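Local coordinates for protein ribonucleoside-diphosphate reductase (Pseudomonas aeruginosa, PDB 5IM3) that probably reduces ribonucleoside diphosphates to deoxyribonucleotides for DNA synthesis, as the large chain of a class I enzyme that binds the allosteric nucleotide dATP, at residues A449-Y453 with S583-T588; F464-K469 with T558-W562; L512-G517 with K566-L571. Residue numbers count along the deposited sequence, not the author numbering.

Contact 1. Residues A449-Y453 with S583-T588; sequences AVCAY and SSNLCT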
loop_
_atom_site.group_PDB
_atom_site.type_symbol
_atom_site.label_atom_id
_atom_site.label_comp_id
_atom_site.label_asym_id
_atom_site.label_seq_id
_atom_site.Cartn_x
_atom_site.Cartn_y
_atom_site.Cartn_z
ATOM N N ALA A 449 -36.169 13.354 -4.736
ATOM C CA ALA A 449 -35.332 12.474 -3.931
ATOM C C ALA A 449 -36.025 12.117 -2.616
ATOM O O ALA A 449 -37.028 12.730 -2.243
ATOM C CB ALA A 449 -33.980 13.129 -3.666
ATOM N N VAL A 450 -35.483 11.117 -1.920
ATOM C CA VAL A 450 -36.025 10.646 -0.651
ATOM C C VAL A 450 -34.862 10.272 0.262
ATOM O O VAL A 450 -33.817 9.805 -0.197
ATOM C CB VAL A 450 -36.985 9.447 -0.862
ATOM C CG1 VAL A 450 -36.306 8.361 -1.671
ATOM C CG2 VAL A 450 -37.487 8.898 0.467
ATOM N N CYS A 451 -35.040 10.499 1.564
ATOM C CA CYS A 451 -34.036 10.158 2.567
ATOM C C CYS A 451 -34.677 9.275 3.624
ATOM O O CYS A 451 -35.662 9.674 4.251
ATOM C CB CYS A 451 -33.441 11.412 3.219
ATOM S SG CYS A 451 -32.163 11.060 4.464
ATOM N N ALA A 452 -34.110 8.088 3.833
ATOM C CA ALA A 452 -34.593 7.170 4.855
ATOM C C ALA A 452 -33.815 7.358 6.152
ATOM O O ALA A 452 -32.586 7.483 6.143
ATOM C CB ALA A 452 -34.475 5.721 4.377
ATOM N N TYR A 453 -34.540 7.383 7.268
ATOM C CA TYR A 453 -33.964 7.551 8.595
ATOM C C TYR A 453 -34.110 6.264 9.398
ATOM O O TYR A 453 -35.140 5.588 9.321
ATOM C CB TYR A 453 -34.643 8.697 9.347
ATOM C CG TYR A 453 -34.234 10.080 8.902
ATOM C CD1 TYR A 453 -34.747 10.636 7.737
ATOM C CD2 TYR A 453 -33.372 10.847 9.671
ATOM C CE1 TYR A 453 -34.389 11.908 7.336
ATOM C CE2 TYR A 453 -33.007 12.122 9.276
ATOM C CZ TYR A 453 -33.520 12.645 8.106
ATOM O OH TYR A 453 -33.165 13.909 7.704
ATOM N N SER A 583 -38.262 11.959 12.537
ATOM C CA SER A 583 -37.056 12.120 11.734
ATOM C C SER A 583 -37.000 13.573 11.280
ATOM O O SER A 583 -37.862 14.388 11.624
ATOM C CB SER A 583 -37.038 11.167 10.539
ATOM O OG SER A 583 -37.897 11.612 9.502
ATOM N N SER A 584 -35.973 13.892 10.506
ATOM C CA SER A 584 -35.911 15.157 9.800
ATOM C C SER A 584 -36.303 14.908 8.341
ATOM O O SER A 584 -36.870 13.861 8.010
ATOM C CB SER A 584 -34.518 15.766 9.971
ATOM O OG SER A 584 -34.491 17.094 9.486
ATOM N N ASN A 585 -36.009 15.853 7.462
ATOM C CA ASN A 585 -36.472 15.771 6.087
ATOM C C ASN A 585 -35.307 15.452 5.155
ATOM O O ASN A 585 -34.197 15.117 5.592
ATOM C CB ASN A 585 -37.172 17.071 5.689
ATOM C CG ASN A 585 -36.211 18.236 5.571
ATOM O OD1 ASN A 585 -35.372 18.455 6.447
ATOM N ND2 ASN A 585 -36.316 18.981 4.475
ATOM N N LEU A 586 -35.574 15.552 3.852
ATOM C CA LEU A 586 -34.558 15.270 2.846
ATOM C C LEU A 586 -33.299 16.108 3.057
ATOM O O LEU A 586 -32.182 15.634 2.818
ATOM C CB LEU A 586 -35.137 15.516 1.452
ATOM C CG LEU A 586 -34.186 15.355 0.262
ATOM C CD1 LEU A 586 -33.623 13.938 0.187
ATOM C CD2 LEU A 586 -34.898 15.712 -1.033
ATOM N N CYS A 587 -33.456 17.356 3.502
ATOM C CA CYS A 587 -32.343 18.292 3.608
ATOM C C CYS A 587 -31.923 18.569 5.048
ATOM O O CYS A 587 -31.005 19.364 5.268
ATOM C CB CYS A 587 -32.708 19.600 2.895
ATOM S SG CYS A 587 -33.097 19.362 1.140
ATOM N N THR A 588 -32.579 17.943 6.028
ATOM C CA THR A 588 -32.124 17.879 7.422
ATOM C C THR A 588 -32.204 19.223 8.143
ATOM O O THR A 588 -31.370 19.512 8.999
ATOM C CB THR A 588 -30.697 17.319 7.526
ATOM O OG1 THR A 588 -29.745 18.312 7.124
ATOM C CG2 THR A 588 -30.546 16.072 6.663
#
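Y453 is the main side chain of this contact and gives up the largest area. Its chi1 is m, and the ring reaches from strand 450-455 to the loop 583-588. At its tip Y453 OH donates a hydrogen bond to N585 O at 2.6 Å. S583 lies over one face of the ring: its CB is 3.8 Å from the centroid of the Y453 ring, 25° off the normal, a CH-pi contact. The p rotamer of S583 keeps OG for its own loop, where it donates to S584 O at 2.9 Å. S584 CB comes within 3.2 Å of Y453 OH, while the t rotamer leaves S584 OG bonded to I590 O. L586 leaves its backbone sideways, but with chi1 t and chi2 p its end comes back to the strand. L586 CD2 is 3.8 Å from A449 CB, and L586 CD1 is 4.0 Å from both A449 CB and C451 CB. V450 and A452 point away, while A449, C451 and Y453 point toward the loop, as along any extended strand. The strand pairs in parallel with strands 401-405 and 482-487. This is a loop packed on one face of a strand in the ten-stranded alpha-beta barrel of ribonucleotide reductases.

Contact 2. Residues F464-K469 with T558-W562; sequences FLELRK and TGHPW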
loop_
_atom_site.group_PDB
_atom_site.type_symbol
_atom_site.label_atom_id
_atom_site.label_comp_id
_atom_site.label_asym_id
_atom_site.label_seq_id
_atom_site.Cartn_x
_atom_site.Cartn_y
_atom_site.Cartn_z
ATOM N N PHE A 464 -27.720 -0.888 7.295
ATOM C CA PHE A 464 -28.165 0.442 6.876
ATOM C C PHE A 464 -26.984 1.345 6.539
ATOM O O PHE A 464 -27.022 2.083 5.550
ATOM C CB PHE A 464 -29.014 1.064 7.989
ATOM C CG PHE A 464 -29.684 2.362 7.620
ATOM C CD1 PHE A 464 -30.849 2.371 6.869
ATOM C CD2 PHE A 464 -29.177 3.573 8.073
ATOM C CE1 PHE A 464 -31.482 3.563 6.551
ATOM C CE2 PHE A 464 -29.805 4.769 7.757
ATOM C CZ PHE A 464 -30.960 4.761 6.995
ATOM N N LEU A 465 -25.925 1.300 7.352
ATOM C CA LEU A 465 -24.787 2.187 7.143
ATOM C C LEU A 465 -24.097 1.945 5.809
ATOM O O LEU A 465 -23.394 2.837 5.323
ATOM C CB LEU A 465 -23.767 2.023 8.275
ATOM C CG LEU A 465 -24.270 2.218 9.706
ATOM C CD1 LEU A 465 -23.127 2.037 10.689
ATOM C CD2 LEU A 465 -24.906 3.574 9.891
ATOM N N GLU A 466 -24.278 0.772 5.206
ATOM C CA GLU A 466 -23.525 0.392 4.018
ATOM C C GLU A 466 -24.341 0.494 2.740
ATOM O O GLU A 466 -23.851 0.112 1.673
ATOM C CB GLU A 466 -22.986 -1.031 4.164
ATOM C CG GLU A 466 -22.146 -1.251 5.404
ATOM C CD GLU A 466 -21.250 -2.469 5.281
ATOM O OE1 GLU A 466 -20.312 -2.605 6.095
ATOM O OE2 GLU A 466 -21.474 -3.283 4.359
ATOM N N LEU A 467 -25.568 1.011 2.819
ATOM C CA LEU A 467 -26.455 1.015 1.661
ATOM C C LEU A 467 -25.896 1.795 0.476
ATOM O O LEU A 467 -26.329 1.556 -0.655
ATOM C CB LEU A 467 -27.818 1.587 2.056
ATOM C CG LEU A 467 -28.719 0.684 2.903
ATOM C CD1 LEU A 467 -29.940 1.448 3.397
ATOM C CD2 LEU A 467 -29.149 -0.541 2.106
ATOM N N ARG A 468 -24.953 2.713 0.693
ATOM C CA ARG A 468 -24.451 3.561 -0.384
ATOM C C ARG A 468 -23.019 3.225 -0.796
ATOM O O ARG A 468 -22.375 4.023 -1.484
ATOM C CB ARG A 468 -24.560 5.032 0.016
ATOM C CG ARG A 468 -26.000 5.517 0.205
ATOM C CD ARG A 468 -26.779 5.521 -1.106
ATOM N NE ARG A 468 -26.173 6.412 -2.094
ATOM C CZ ARG A 468 -26.573 7.655 -2.344
ATOM N NH1 ARG A 468 -27.605 8.182 -1.693
ATOM N NH2 ARG A 468 -25.943 8.375 -3.261
ATOM N N LYS A 469 -22.509 2.057 -0.407
ATOM C CA LYS A 469 -21.216 1.612 -0.911
ATOM C C LYS A 469 -21.287 1.388 -2.416
ATOM O O LYS A 469 -22.309 0.949 -2.949
ATOM C CB LYS A 469 -20.779 0.322 -0.213
ATOM C CG LYS A 469 -20.159 0.516 1.164
ATOM C CD LYS A 469 -19.470 -0.763 1.632
ATOM C CE LYS A 469 -18.585 -0.511 2.843
ATOM N NZ LYS A 469 -17.812 -1.719 3.273
ATOM N N THR A 558 -18.808 7.043 1.619
ATOM C CA THR A 558 -19.987 7.068 0.763
ATOM C C THR A 558 -20.795 8.355 0.857
ATOM O O THR A 558 -21.675 8.569 0.014
ATOM C CB THR A 558 -20.916 5.888 1.097
ATOM O OG1 THR A 558 -21.618 6.155 2.317
ATOM C CG2 THR A 558 -20.122 4.594 1.249
ATOM N N GLY A 559 -20.531 9.214 1.840
ATOM C CA GLY A 559 -21.345 10.391 2.063
ATOM C C GLY A 559 -22.606 10.146 2.862
ATOM O O GLY A 559 -23.373 11.093 3.090
ATOM N N HIS A 560 -22.845 8.913 3.298
ATOM C CA HIS A 560 -24.090 8.543 3.951
ATOM C C HIS A 560 -23.796 7.431 4.945
ATOM O O HIS A 560 -22.795 6.720 4.807
ATOM C CB HIS A 560 -25.136 8.081 2.927
ATOM C CG HIS A 560 -25.454 9.107 1.885
ATOM N ND1 HIS A 560 -24.727 9.235 0.720
ATOM C CD2 HIS A 560 -26.414 10.061 1.836
ATOM C CE1 HIS A 560 -25.228 10.221 -0.002
ATOM N NE2 HIS A 560 -26.253 10.738 0.654
ATOM N N PRO A 561 -24.653 7.253 5.968
ATOM C CA PRO A 561 -25.807 8.104 6.287
ATOM C C PRO A 561 -25.412 9.396 6.988
ATOM O O PRO A 561 -24.384 9.438 7.668
ATOM C CB PRO A 561 -26.654 7.224 7.224
ATOM C CG PRO A 561 -26.105 5.842 7.088
ATOM C CD PRO A 561 -24.658 6.019 6.768
ATOM N N TRP A 562 -26.222 10.438 6.825
ATOM C CA TRP A 562 -25.989 11.680 7.543
ATOM C C TRP A 562 -26.238 11.472 9.036
ATOM O O TRP A 562 -26.808 10.467 9.467
ATOM C CB TRP A 562 -26.888 12.788 6.993
ATOM C CG TRP A 562 -26.687 13.028 5.528
ATOM C CD1 TRP A 562 -25.503 13.023 4.853
ATOM C CD2 TRP A 562 -27.703 13.290 4.554
ATOM N NE1 TRP A 562 -25.716 13.277 3.522
ATOM C CE2 TRP A 562 -27.059 13.441 3.311
ATOM C CE3 TRP A 562 -29.097 13.412 4.611
ATOM C CZ2 TRP A 562 -27.759 13.710 2.135
ATOM C CZ3 TRP A 562 -29.790 13.678 3.442
ATOM C CH2 TRP A 562 -29.121 13.824 2.223
HETATM O O HOH W 1 -23.589 3.913 3.035
#
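P561 carries the apolar contacts. Following a cis peptide bond, its ring packs against the end of helix 461-465. P561 CG is 3.9 Å from F464 CE2 and 3.8 Å from L465 CD2. T558 CB also meets R468 CB at 3.9 Å. R468 stacks on H560: its guanidinium lies flat on the imidazole, centres 4.1 Å apart and planes at 22°. R468 NH1 also bonds to M481 O. The polar link is a water, which accepts from R468 N at 3.0 Å and donates to T558 OG1 at 3.1 Å; L465 O is 2.5 Å from it. Within its own segment T558 OG1 accepts from H560 N at 3.2 Å, an ST turn, and it also hydrogen-bonds to M554 O. G559, with positive phi, is the first residue to leave helical angles. The contact joins the end of helix 461-465 and its following turn to the loop between helix 544-558 and strand 562-565. Helix 427-440 touches F464, helix 544-558 touches L465, and strand 482-487 touches both segments.

Contact 3. Residues L512-G517 with K566-L571; sequences LHDLYG and KDPCNL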
loop_
_atom_site.group_PDB
_atom_site.type_symbol
_atom_site.label_atom_id
_atom_site.label_comp_id
_atom_site.label_asym_id
_atom_site.label_seq_id
_atom_site.Cartn_x
_atom_site.Cartn_y
_atom_site.Cartn_z
ATOM N N LEU A 512 -39.868 2.572 22.277
ATOM C CA LEU A 512 -38.635 3.358 22.328
ATOM C C LEU A 512 -38.642 4.490 21.309
ATOM O O LEU A 512 -38.254 5.622 21.622
ATOM C CB LEU A 512 -37.420 2.458 22.089
ATOM C CG LEU A 512 -36.900 1.593 23.240
ATOM C CD1 LEU A 512 -35.601 0.918 22.821
ATOM C CD2 LEU A 512 -36.687 2.402 24.514
ATOM N N HIS A 513 -39.046 4.196 20.074
ATOM C CA HIS A 513 -38.947 5.185 19.007
ATOM C C HIS A 513 -39.695 6.469 19.359
ATOM O O HIS A 513 -39.236 7.570 19.032
ATOM C CB HIS A 513 -39.476 4.588 17.704
ATOM C CG HIS A 513 -39.358 5.503 16.526
ATOM N ND1 HIS A 513 -38.188 6.157 16.201
ATOM C CD2 HIS A 513 -40.265 5.871 15.593
ATOM C CE1 HIS A 513 -38.381 6.885 15.117
ATOM N NE2 HIS A 513 -39.634 6.730 14.728
ATOM N N ASP A 514 -40.845 6.353 20.030
ATOM C CA ASP A 514 -41.623 7.532 20.393
ATOM C C ASP A 514 -41.126 8.209 21.664
ATOM O O ASP A 514 -41.459 9.376 21.894
ATOM C CB ASP A 514 -43.101 7.165 20.568
ATOM C CG ASP A 514 -43.818 6.977 19.247
ATOM O OD1 ASP A 514 -43.301 7.441 18.211
ATOM O OD2 ASP A 514 -44.908 6.374 19.245
ATOM N N LEU A 515 -40.359 7.514 22.496
ATOM C CA LEU A 515 -39.795 8.137 23.682
ATOM C C LEU A 515 -38.545 8.941 23.321
ATOM O O LEU A 515 -37.919 8.736 22.278
ATOM C CB LEU A 515 -39.457 7.082 24.736
ATOM C CG LEU A 515 -40.622 6.287 25.337
ATOM C CD1 LEU A 515 -40.090 5.183 26.243
ATOM C CD2 LEU A 515 -41.579 7.186 26.099
ATOM N N TYR A 516 -38.187 9.869 24.205
ATOM C CA TYR A 516 -36.995 10.688 24.018
ATOM C C TYR A 516 -36.577 11.254 25.367
ATOM O O TYR A 516 -37.335 11.221 26.340
ATOM C CB TYR A 516 -37.239 11.810 23.001
ATOM C CG TYR A 516 -38.404 12.718 23.341
ATOM C CD1 TYR A 516 -38.232 13.824 24.166
ATOM C CD2 TYR A 516 -39.672 12.473 22.829
ATOM C CE1 TYR A 516 -39.293 14.658 24.474
ATOM C CE2 TYR A 516 -40.738 13.299 23.131
ATOM C CZ TYR A 516 -40.544 14.391 23.954
ATOM O OH TYR A 516 -41.601 15.218 24.258
ATOM N N GLY A 517 -35.350 11.775 25.413
ATOM C CA GLY A 517 -34.837 12.377 26.630
ATOM C C GLY A 517 -34.640 11.356 27.738
ATOM O O GLY A 517 -34.297 10.196 27.502
ATOM N N LYS A 566 -31.785 12.916 17.592
ATOM C CA LYS A 566 -33.210 12.743 17.844
ATOM C C LYS A 566 -33.687 13.576 19.028
ATOM O O LYS A 566 -34.778 14.156 18.985
ATOM C CB LYS A 566 -33.491 11.254 18.071
ATOM C CG LYS A 566 -34.766 10.916 18.829
ATOM C CD LYS A 566 -34.830 9.430 19.108
ATOM C CE LYS A 566 -36.077 9.066 19.886
ATOM N NZ LYS A 566 -35.967 7.705 20.483
ATOM N N ASP A 567 -32.898 13.642 20.091
ATOM C CA ASP A 567 -33.378 14.192 21.352
ATOM C C ASP A 567 -33.468 15.716 21.343
ATOM O O ASP A 567 -34.471 16.264 21.826
ATOM C CB ASP A 567 -32.491 13.697 22.494
ATOM C CG ASP A 567 -32.732 12.228 22.813
ATOM O OD1 ASP A 567 -33.907 11.803 22.806
ATOM O OD2 ASP A 567 -31.752 11.494 23.054
ATOM N N PRO A 568 -32.476 16.449 20.826
ATOM C CA PRO A 568 -32.674 17.902 20.688
ATOM C C PRO A 568 -33.819 18.260 19.750
ATOM O O PRO A 568 -34.508 19.259 19.987
ATOM C CB PRO A 568 -31.318 18.406 20.167
ATOM C CG PRO A 568 -30.592 17.204 19.690
ATOM C CD PRO A 568 -31.090 16.057 20.515
ATOM N N CYS A 569 -34.054 17.468 18.698
ATOM C CA CYS A 569 -35.194 17.728 17.823
ATOM C C CYS A 569 -36.520 17.576 18.558
ATOM O O CYS A 569 -37.495 18.255 18.220
ATOM C CB CYS A 569 -35.172 16.788 16.616
ATOM S SG CYS A 569 -33.836 17.074 15.443
ATOM N N ASN A 570 -36.585 16.687 19.549
ATOM C CA ASN A 570 -37.840 16.433 20.248
ATOM C C ASN A 570 -37.995 17.290 21.496
ATOM O O ASN A 570 -39.077 17.830 21.743
ATOM C CB ASN A 570 -37.952 14.951 20.627
ATOM C CG ASN A 570 -38.538 14.108 19.514
ATOM O OD1 ASN A 570 -39.753 14.069 19.326
ATOM N ND2 ASN A 570 -37.678 13.420 18.773
ATOM N N LEU A 571 -36.931 17.419 22.292
ATOM C CA LEU A 571 -37.013 18.198 23.522
ATOM C C LEU A 571 -37.253 19.675 23.243
ATOM O O LEU A 571 -37.835 20.374 24.079
ATOM C CB LEU A 571 -35.733 18.016 24.339
ATOM C CG LEU A 571 -35.567 16.641 24.988
ATOM C CD1 LEU A 571 -34.144 16.435 25.467
ATOM C CD2 LEU A 571 -36.540 16.490 26.143
#
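K566 NZ donates to L515 O at 2.8 Å and, weakly, to L512 O at 3.3 Å. It also forms a salt bridge with E455, so the ammonium has both a charged partner and backbone carbonyls around it. The lysine chain is all t and spans the gap from helix 566-571 to the loop. The second strong bond runs the other way: G517 N donates to D567 OD1 at 3.0 Å, with an angle of 170°. D567 OD2 in turn accepts from D489 N. The hydroxyl of Y516 bonds to Q576. N570 ND2 bonds back to K566 O at 3.0 Å, and N570 OD1 accepts from V581 N. The packing centres on Y516, which comes between the two bonds across the contact. N570 CB lies over one face of its ring, 3.7 Å from the centroid of the Y516 ring and 16° off the normal, a CH-pi contact. L571 CD2 meets the ring edge, 3.7 Å from Y516 CE1. G517 has positive phi, and an added CB would sit tight against L571 CD2. The bonds across the contact therefore pair charged side chains of the helix with main-chain groups of the loop. They depend on the path of the loop backbone more than on its side chains.

Overall arrangement
All three contacts lie in the barrel domain. Contacts 1 and 3 are mostly buried; contact 2 is only partly so, and far from the annotated sites. Contact 1 sits on strand 450-455, contact 2 on the helix that follows it. These two touch: W562 packs on C451, L586 and T588, and A452 O meets the F464 ring. Contacts 2 and 3 share the run from helix 544-558 through strand 562-565 to helix 566-571, one at each end of that strand. Chemistry follows place. Contact 1 has apolar packing and one tyrosine bond, contact 2 proline packing, an arginine-histidine stack and a bridging water; contact 3 pairs charged helix side chains with loop backbone, beside a packed tyrosine ring.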